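Local structure of glutathione reductase (Bartonella henselae, 3O0H) at residues M409-V414 with A425-E430. The protein probably uses NADPH, through its bound FAD and a redox-active disulfide, to reduce glutathione disulfide to glutathione. Residues are numbered along the deposited sequence; the frame is centred on the assembly and turned at random.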
loop_
_atom_site.group_PDB
_atom_site.type_symbol
_atom_site.label_atom_id
_atom_site.label_comp_id
_atom_site.label_asym_id
_atom_site.label_seq_id
_atom_site.Cartn_x
_atom_site.Cartn_y
_atom_site.Cartn_z
ATOM N N MET B 409 -11.262 5.377 -5.337
ATOM C CA MET B 409 -10.171 5.728 -4.446
ATOM C C MET B 409 -10.278 7.231 -4.292
ATOM O O MET B 409 -10.466 7.958 -5.288
ATOM C CB MET B 409 -8.802 5.395 -5.043
ATOM C CG MET B 409 -7.584 5.948 -4.200
ATOM S SD MET B 409 -7.236 5.062 -2.665
ATOM C CE MET B 409 -7.808 3.483 -3.216
ATOM N N PHE B 410 -10.177 7.675 -3.055
ATOM C CA PHE B 410 -10.190 9.096 -2.723
ATOM C C PHE B 410 -8.862 9.481 -2.076
ATOM O O PHE B 410 -8.410 8.803 -1.160
ATOM C CB PHE B 410 -11.328 9.348 -1.765
ATOM C CG PHE B 410 -11.239 10.659 -1.101
ATOM C CD1 PHE B 410 -11.679 11.801 -1.762
ATOM C CD2 PHE B 410 -10.673 10.772 0.173
ATOM C CE1 PHE B 410 -11.591 13.030 -1.186
ATOM C CE2 PHE B 410 -10.590 12.030 0.795
ATOM C CZ PHE B 410 -11.032 13.152 0.101
ATOM N N MET B 411 -8.213 10.535 -2.551
ATOM C CA MET B 411 -6.963 11.012 -1.936
ATOM C C MET B 411 -7.046 12.535 -1.847
ATOM O O MET B 411 -7.458 13.213 -2.817
ATOM C CB MET B 411 -5.741 10.633 -2.764
ATOM C CG MET B 411 -5.438 9.137 -2.790
ATOM S SD MET B 411 -4.206 8.651 -4.066
ATOM C CE MET B 411 -3.950 6.927 -3.648
ATOM N N LYS B 412 -6.685 13.085 -0.698
ATOM C CA LYS B 412 -6.703 14.538 -0.562
ATOM C C LYS B 412 -5.476 15.009 0.216
ATOM O O LYS B 412 -5.149 14.463 1.249
ATOM C CB LYS B 412 -8.008 14.991 0.070
ATOM C CG LYS B 412 -8.109 16.480 0.251
ATOM C CD LYS B 412 -9.506 16.939 0.612
ATOM C CE LYS B 412 -9.822 16.730 2.077
ATOM N NZ LYS B 412 -11.229 17.046 2.474
ATOM N N LEU B 413 -4.751 15.987 -0.325
ATOM C CA LEU B 413 -3.664 16.616 0.418
ATOM C C LEU B 413 -4.078 18.038 0.798
ATOM O O LEU B 413 -4.645 18.762 0.016
ATOM C CB LEU B 413 -2.405 16.602 -0.416
ATOM C CG LEU B 413 -1.862 15.243 -0.838
ATOM C CD1 LEU B 413 -0.665 15.391 -1.772
ATOM C CD2 LEU B 413 -1.522 14.419 0.376
ATOM N N VAL B 414 -3.789 18.413 2.034
ATOM C CA VAL B 414 -4.177 19.678 2.575
ATOM C C VAL B 414 -2.863 20.430 2.786
ATOM O O VAL B 414 -1.963 19.968 3.480
ATOM C CB VAL B 414 -4.936 19.530 3.874
ATOM C CG1 VAL B 414 -5.267 20.930 4.415
ATOM C CG2 VAL B 414 -6.238 18.725 3.699
ATOM N N ALA B 425 -3.301 14.726 5.174
ATOM C CA ALA B 425 -3.462 13.793 4.071
ATOM C C ALA B 425 -4.510 12.752 4.495
ATOM O O ALA B 425 -4.434 12.184 5.603
ATOM C CB ALA B 425 -2.109 13.090 3.706
ATOM N N HIS B 426 -5.445 12.501 3.576
ATOM C CA HIS B 426 -6.666 11.730 3.821
ATOM C C HIS B 426 -6.953 10.817 2.647
ATOM O O HIS B 426 -6.924 11.259 1.506
ATOM C CB HIS B 426 -7.830 12.690 4.070
ATOM C CG HIS B 426 -7.474 13.770 5.026
ATOM N ND1 HIS B 426 -7.288 13.533 6.373
ATOM C CD2 HIS B 426 -7.151 15.072 4.819
ATOM C CE1 HIS B 426 -6.905 14.655 6.955
ATOM N NE2 HIS B 426 -6.842 15.612 6.037
ATOM N N VAL B 427 -7.214 9.539 2.925
ATOM C CA VAL B 427 -7.290 8.520 1.901
ATOM C C VAL B 427 -8.472 7.626 2.250
ATOM O O VAL B 427 -8.666 7.257 3.417
ATOM C CB VAL B 427 -6.008 7.685 1.821
ATOM C CG1 VAL B 427 -6.054 6.613 0.694
ATOM C CG2 VAL B 427 -4.750 8.540 1.645
ATOM N N LEU B 428 -9.252 7.287 1.243
ATOM C CA LEU B 428 -10.326 6.328 1.391
ATOM C C LEU B 428 -10.330 5.427 0.189
ATOM O O LEU B 428 -10.335 5.924 -0.928
ATOM C CB LEU B 428 -11.655 7.046 1.573
ATOM C CG LEU B 428 -12.874 6.121 1.516
ATOM C CD1 LEU B 428 -13.914 6.654 2.458
ATOM C CD2 LEU B 428 -13.415 5.956 0.102
ATOM N N GLY B 429 -10.395 4.110 0.420
ATOM C CA GLY B 429 -10.352 3.106 -0.599
ATOM C C GLY B 429 -9.337 2.029 -0.224
ATOM O O GLY B 429 -8.842 1.940 0.918
ATOM N N GLU B 430 -9.017 1.223 -1.205
ATOM C CA GLU B 430 -8.243 0.001 -0.976
ATOM C C GLU B 430 -6.850 0.297 -0.338
ATOM O O GLU B 430 -6.084 1.135 -0.841
ATOM C CB GLU B 430 -8.151 -0.753 -2.326
ATOM C CG GLU B 430 -7.120 -1.845 -2.395
ATOM C CD GLU B 430 -7.269 -2.675 -3.645
ATOM O OE1 GLU B 430 -8.420 -2.753 -4.167
ATOM O OE2 GLU B 430 -6.230 -3.222 -4.106
#
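F410 and L428 face each other as a hydrogen-bonded pair: F410 N gives to L428 O at 2.8 Å, nearly straight (166° at the hydrogen), and L428 N returns to F410 O at 3.0 Å. K412 and H426 repeat this exchange two residues on, which, with strand axes at 177°, establishes antiparallel pairing.

From CB outward, F410 CB lies 3.7 Å from L428 O, with L428 CB a little farther off. CG lies anti to the backbone N (chi1 166°), which carries the ring along its own strand; CD2 has L428 N at the ring edge, CE2 comes 3.8 Å from H426 O, and K412 N sits above one face near the rim. Outside the pair, F410 packs against L237 of helix 232-245 and V394 of strand 387-395.

H426 shares this face with F410, and V414 CG2 meets the edge of its imidazole, 3.9 Å from H426 CD2. H426 ND1 and NE2 are hydrogen-bonded to T373 OG1 and L376 O respectively, which fixes the ring's rotation, whereas K412 NZ forms salt bridges with E378, D231 and D233.

The reverse face is apolar: L413 CD2 meets A425 CB at 3.6 Å, and M409 SD approaches V427 CG1 at 3.9 Å. Helix 432-444 covers A425 and V427. Strands 409-416 and 422-428 thus form a beta hairpin at the middle of the antiparallel sheet of the dimerisation domain, as in other disulfide oxidoreductases of this family.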